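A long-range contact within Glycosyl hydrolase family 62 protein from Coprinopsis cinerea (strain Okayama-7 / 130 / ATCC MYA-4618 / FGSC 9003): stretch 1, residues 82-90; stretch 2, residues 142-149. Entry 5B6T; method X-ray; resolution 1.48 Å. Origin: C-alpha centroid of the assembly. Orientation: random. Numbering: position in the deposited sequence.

Stretch 1 (82-90) AAPQVFYFA
Stretch 2 (142-149) VDMWVICD

The strongest link between the two stretches is a pair of hydrogen bonds in which one side-chain amide takes the place of a backbone amide in bonding Val 146. Gln 85 OE1 accepts from Val 146 N at 2.8 Å, with an N-H...O angle of 176°, and Gln 85 NE2 donates to Val 146 O at 2.9 Å and 169°. Because the carboxamide carries an acceptor and a donor side by side, it satisfies both backbone polar atoms of a single residue. Its reach comes from an extended side chain, chi1 -179° (t) and chi2 -158° (t), with chi3 at 24° setting the amide plane; CA-to-CB of Gln 85 points toward the other stretch.

Two waters extend the polar link near the N-terminal ends. Water 1 lies 2.8 Å from Ala 83 O, with geometry suited to donating, and accepts from Met 144 N at 2.9 Å. Water 2 lies 2.7 Å from Ala 83 O and 2.7 Å from Met 144 O, with geometry suited to donating to each; for both waters the acceptors in reach, counting atoms elsewhere in the structure, outnumber the protons.

No direct backbone-to-backbone hydrogen bond links the two stretches; the bonds are made through the Gln 85 side chain and water. Strands 82-89 and 142-148 run parallel, their N-to-C directions 8° apart and their axes 6.8 Å apart at closest approach. In register, Ala 83 CA lies 5.9 Å from Asp 143 CA, Gln 85 CA 6.6 Å from Trp 145 CA, and Phe 89 CA 9.3 Å from Cys 148 CA, so the separation is greater at the C-terminal pair. Most residues have extended phi/psi values, such as -140/120 at Gln 85 and -102/137 at Val 146. Ala 83 (64/75) and Asp 143 (65/68) instead have positive phi, and they are paired in the register; Ala 83 CB approaches Asp 143 OD1 to 3.3 Å.

Packing continues around the glutamine. Trp 145, chi1 -179° (t) and chi2 -84°, offers one indole face: Gln 85 CG sits 4.3 Å from the centroid of its six-membered ring, 25° off the normal, a CH-pi contact, while Gln 85 NE2 is 3.3 Å from Trp 145 CE2.

Farther along, the contacts become apolar. Phe 87, chi1 57° (p) and chi2 92°, brings CZ to 3.7 Å from CG1 of Val 146, whose chi1 is 169° (t). Phe 89, chi1 -169° (t) and chi2 73°, starts sideways, but its end comes nearer, and CE1 lies 4.2 Å from Cys 148 SG at the ring edge. Cys 148, chi1 -50° (m), is covalently bonded elsewhere in the structure. Altogether the contact buries 359 Å², both sides summed.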

ATOM      1  N   ALA A  82      -3.863  -7.400   8.068  1.00  7.42           N
ATOM      2  CA  ALA A  82      -2.642  -6.690   7.652  1.00  7.38           C
ATOM      3  C   ALA A  82      -2.794  -6.003   6.307  1.00  6.93           C
ATOM      4  O   ALA A  82      -3.588  -6.438   5.464  1.00  7.18           O
ATOM      5  CB  ALA A  82      -1.446  -7.615   7.619  1.00  7.84           C
ATOM      6  N   ALA A  83      -2.002  -4.950   6.145  1.00  6.82           N
ATOM      7  CA  ALA A  83      -1.793  -4.240   4.869  1.00  6.71           C
ATOM      8  C   ALA A  83      -3.061  -3.575   4.337  1.00  6.55           C
ATOM      9  O   ALA A  83      -3.696  -4.037   3.378  1.00  7.37           O
ATOM     10  CB  ALA A  83      -1.113  -5.141   3.826  1.00  6.89           C
ATOM     11  N   PRO A  84      -3.427  -2.460   4.956  1.00  6.15           N
ATOM     12  CA  PRO A  84      -4.690  -1.830   4.650  1.00  6.06           C
ATOM     13  C   PRO A  84      -4.646  -0.896   3.422  1.00  5.86           C
ATOM     14  O   PRO A  84      -3.585  -0.370   3.048  1.00  6.02           O
ATOM     15  CB  PRO A  84      -4.965  -1.021   5.912  1.00  5.97           C
ATOM     16  CG  PRO A  84      -3.608  -0.611   6.388  1.00  6.04           C
ATOM     17  CD  PRO A  84      -2.714  -1.763   6.052  1.00  5.84           C
ATOM     18  N   GLN A  85      -5.832  -0.638   2.846  1.00  5.55           N
ATOM     19  CA  GLN A  85      -6.030   0.368   1.813  1.00  5.75           C
ATOM     20  C   GLN A  85      -7.348   1.041   2.110  1.00  5.92           C
ATOM     21  O   GLN A  85      -8.367   0.374   2.116  1.00  6.17           O
ATOM     22  CB  GLN A  85      -6.091  -0.243   0.408  1.00  5.85           C
ATOM     23  CG  GLN A  85      -6.269   0.830  -0.668  1.00  5.91           C
ATOM     24  CD  GLN A  85      -6.858   0.299  -1.948  1.00  6.05           C
ATOM     25  OE1 GLN A  85      -7.534  -0.717  -1.980  1.00  6.25           O
ATOM     26  NE2 GLN A  85      -6.641   1.044  -3.016  1.00  6.10           N
ATOM     27  N   VAL A  86      -7.335   2.346   2.345  1.00  6.14           N
ATOM     28  CA  VAL A  86      -8.557   3.105   2.590  1.00  6.54           C
ATOM     29  C   VAL A  86      -8.969   3.936   1.380  1.00  6.40           C
ATOM     30  O   VAL A  86      -8.128   4.549   0.730  1.00  6.92           O
ATOM     31  CB  VAL A  86      -8.437   4.022   3.851  1.00  6.62           C
ATOM     32  CG1 VAL A  86      -7.413   5.141   3.666  1.00  6.62           C
ATOM     33  CG2 VAL A  86      -9.803   4.607   4.224  1.00  7.09           C
ATOM     34  N   PHE A  87     -10.266   4.014   1.117  1.00  6.69           N
ATOM     35  CA  PHE A  87     -10.793   4.887   0.052  1.00  6.93           C
ATOM     36  C   PHE A  87     -12.283   5.076   0.268  1.00  7.18           C
ATOM     37  O   PHE A  87     -12.921   4.282   0.963  1.00  7.73           O
ATOM     38  CB  PHE A  87     -10.544   4.345  -1.386  1.00  6.82           C
ATOM     39  CG  PHE A  87     -11.094   2.971  -1.624  1.00  7.02           C
ATOM     40  CD1 PHE A  87     -12.378   2.798  -2.138  1.00  7.54           C
ATOM     41  CD2 PHE A  87     -10.321   1.833  -1.395  1.00  7.11           C
ATOM     42  CE1 PHE A  87     -12.898   1.537  -2.338  1.00  7.40           C
ATOM     43  CE2 PHE A  87     -10.857   0.563  -1.595  1.00  7.31           C
ATOM     44  CZ  PHE A  87     -12.120   0.429  -2.112  1.00  7.32           C
ATOM     45  N   TYR A  88     -12.830   6.112  -0.348  1.00  7.59           N
ATOM     46  CA  TYR A  88     -14.245   6.413  -0.236  1.00  8.33           C
ATOM     47  C   TYR A  88     -14.926   5.897  -1.469  1.00  8.18           C
ATOM     48  O   TYR A  88     -14.604   6.333  -2.598  1.00  7.76           O
ATOM     49  CB  TYR A  88     -14.433   7.927  -0.120  1.00  9.35           C
ATOM     50  CG  TYR A  88     -15.845   8.398   0.047  1.00 10.35           C
ATOM     51  CD1 TYR A  88     -16.536   8.200   1.244  1.00 11.05           C
ATOM     52  CD2 TYR A  88     -16.449   9.124  -0.942  1.00 11.60           C
ATOM     53  CE1 TYR A  88     -17.832   8.663   1.410  1.00 11.97           C
ATOM     54  CE2 TYR A  88     -17.738   9.592  -0.791  1.00 12.32           C
ATOM     55  CZ  TYR A  88     -18.422   9.360   0.383  1.00 11.89           C
ATOM     56  OH  TYR A  88     -19.702   9.885   0.546  1.00 14.59           O
ATOM     57  N   PHE A  89     -15.861   4.973  -1.290  1.00  7.84           N
ATOM     58  CA  PHE A  89     -16.614   4.424  -2.418  1.00  7.95           C
ATOM     59  C   PHE A  89     -17.848   5.284  -2.599  1.00  8.49           C
ATOM     60  O   PHE A  89     -18.894   5.084  -1.955  1.00  8.53           O
ATOM     61  CB  PHE A  89     -16.982   2.954  -2.219  1.00  8.12           C
ATOM     62  CG  PHE A  89     -17.509   2.309  -3.464  1.00  8.13           C
ATOM     63  CD1 PHE A  89     -16.652   2.004  -4.501  1.00  8.03           C
ATOM     64  CD2 PHE A  89     -18.869   2.071  -3.636  1.00  8.74           C
ATOM     65  CE1 PHE A  89     -17.114   1.454  -5.668  1.00  7.86           C
ATOM     66  CE2 PHE A  89     -19.344   1.500  -4.805  1.00  8.92           C
ATOM     67  CZ  PHE A  89     -18.480   1.200  -5.821  1.00  8.57           C
ATOM     68  N   ALA A  90     -17.700   6.288  -3.449  1.00  8.86           N
ATOM     69  CA  ALA A  90     -18.682   7.375  -3.535  1.00  9.61           C
ATOM     70  C   ALA A  90     -20.102   6.911  -3.853  1.00 10.29           C
ATOM     71  O   ALA A  90     -21.054   7.441  -3.255  1.00 10.65           O
ATOM     72  CB  ALA A  90     -18.193   8.422  -4.515  1.00  9.61           C
ATOM     73  N   VAL A 142      -1.225 -11.757  -0.388  1.00  7.01           N
ATOM     74  CA  VAL A 142      -1.053 -10.516   0.334  1.00  6.86           C
ATOM     75  C   VAL A 142      -1.330  -9.288  -0.523  1.00  6.95           C
ATOM     76  O   VAL A 142      -1.375  -9.359  -1.733  1.00  6.50           O
ATOM     77  CB  VAL A 142       0.376 -10.406   0.952  1.00  7.23           C
ATOM     78  CG1 VAL A 142       0.584 -11.535   1.960  1.00  7.23           C
ATOM     79  CG2 VAL A 142       1.494 -10.329  -0.093  1.00  7.38           C
ATOM     80  N   ASP A 143      -1.520  -8.165   0.178  1.00  6.42           N
ATOM     81  CA  ASP A 143      -1.442  -6.809  -0.396  1.00  6.57           C
ATOM     82  C   ASP A 143      -2.532  -6.532  -1.418  1.00  6.69           C
ATOM     83  O   ASP A 143      -2.288  -6.397  -2.633  1.00  6.61           O
ATOM     84  CB  ASP A 143      -0.016  -6.533  -0.913  1.00  6.85           C
ATOM     85  CG  ASP A 143       1.015  -6.681   0.181  1.00  6.84           C
ATOM     86  OD1 ASP A 143       0.640  -6.569   1.366  1.00  7.25           O
ATOM     87  OD2 ASP A 143       2.214  -6.876  -0.112  1.00  7.21           O
ATOM     88  N   MET A 144      -3.734  -6.465  -0.873  1.00  6.41           N
ATOM     89  CA  MET A 144      -4.969  -6.336  -1.634  1.00  6.73           C
ATOM     90  C   MET A 144      -5.195  -4.875  -1.977  1.00  6.54           C
ATOM     91  O   MET A 144      -5.149  -4.018  -1.083  1.00  7.21           O
ATOM     92  CB  MET A 144      -6.136  -6.851  -0.778  1.00  7.07           C
ATOM     93  CG  MET A 144      -5.882  -8.188  -0.115  1.00  7.59           C
ATOM     94  SD  MET A 144      -5.610  -9.505  -1.303  1.00  8.28           S
ATOM     95  CE  MET A 144      -5.079 -10.827  -0.201  1.00  8.08           C
ATOM     96  N   TRP A 145      -5.471  -4.603  -3.254  1.00  6.31           N
ATOM     97  CA  TRP A 145      -5.612  -3.227  -3.730  1.00  6.17           C
ATOM     98  C   TRP A 145      -6.759  -3.077  -4.712  1.00  6.31           C
ATOM     99  O   TRP A 145      -6.781  -3.763  -5.759  1.00  6.72           O
ATOM    100  CB  TRP A 145      -4.290  -2.801  -4.384  1.00  6.17           C
ATOM    101  CG  TRP A 145      -4.311  -1.392  -4.896  1.00  6.08           C
ATOM    102  CD1 TRP A 145      -4.793  -0.949  -6.107  1.00  6.05           C
ATOM    103  CD2 TRP A 145      -3.812  -0.240  -4.231  1.00  5.90           C
ATOM    104  NE1 TRP A 145      -4.659   0.397  -6.194  1.00  6.30           N
ATOM    105  CE2 TRP A 145      -4.038   0.867  -5.068  1.00  5.96           C
ATOM    106  CE3 TRP A 145      -3.190  -0.034  -3.005  1.00  5.87           C
ATOM    107  CZ2 TRP A 145      -3.682   2.175  -4.697  1.00  6.09           C
ATOM    108  CZ3 TRP A 145      -2.860   1.246  -2.641  1.00  5.92           C
ATOM    109  CH2 TRP A 145      -3.078   2.332  -3.491  1.00  6.06           C
ATOM    110  N   VAL A 146      -7.677  -2.162  -4.418  1.00  6.23           N
ATOM    111  CA  VAL A 146      -8.805  -1.828  -5.288  1.00  6.36           C
ATOM    112  C   VAL A 146      -8.550  -0.526  -6.032  1.00  6.31           C
ATOM    113  O   VAL A 146      -8.088   0.455  -5.460  1.00  6.35           O
ATOM    114  CB  VAL A 146     -10.120  -1.722  -4.468  1.00  6.61           C
ATOM    115  CG1 VAL A 146     -11.248  -1.119  -5.310  1.00  6.71           C
ATOM    116  CG2 VAL A 146     -10.520  -3.060  -3.874  1.00  6.71           C
ATOM    117  N   ILE A 147      -8.897  -0.526  -7.317  1.00  6.26           N
ATOM    118  CA  ILE A 147      -9.027   0.702  -8.112  1.00  6.40           C
ATOM    119  C   ILE A 147     -10.189   0.509  -9.078  1.00  6.69           C
ATOM    120  O   ILE A 147     -10.326  -0.548  -9.705  1.00  6.95           O
ATOM    121  CB  ILE A 147      -7.711   1.105  -8.821  1.00  6.11           C
ATOM    122  CG1 ILE A 147      -7.918   2.340  -9.701  1.00  6.08           C
ATOM    123  CG2 ILE A 147      -7.091  -0.040  -9.630  1.00  6.04           C
ATOM    124  CD1 ILE A 147      -6.650   2.950 -10.219  1.00  6.35           C
ATOM    125  N   CYS A 148     -11.015   1.553  -9.210  1.00  6.94           N
ATOM    126  CA  CYS A 148     -12.170   1.541 -10.098  1.00  7.85           C
ATOM    127  C   CYS A 148     -12.035   2.622 -11.162  1.00  8.69           C
ATOM    128  O   CYS A 148     -11.440   3.667 -10.925  1.00  8.13           O
ATOM    129  CB  CYS A 148     -13.451   1.798  -9.307  1.00  8.03           C
ATOM    130  SG  CYS A 148     -13.613   0.738  -7.850  1.00  8.82           S
ATOM    131  N   ASP A 149     -12.676   2.405 -12.308  1.00  9.81           N
ATOM    132  CA  ASP A 149     -12.847   3.487 -13.271  1.00 11.41           C
ATOM    133  C   ASP A 149     -14.357   3.764 -13.359  1.00 12.13           C
ATOM    134  O   ASP A 149     -15.083   3.395 -12.448  1.00 11.51           O
ATOM    135  CB  ASP A 149     -12.165   3.142 -14.601  1.00 12.46           C
ATOM    136  CG  ASP A 149     -12.876   2.055 -15.395  1.00 12.84           C
ATOM    137  OD1 ASP A 149     -13.897   1.493 -14.978  1.00 13.14           O
ATOM    138  OD2 ASP A 149     -12.374   1.758 -16.500  1.00 14.72           O
TER
HETATM  139  O   HOH W   1      -3.877  -6.418   1.984  1.00  6.71           O
HETATM  140  O   HOH W   2      -3.924  -2.817   0.966  1.00  7.05           O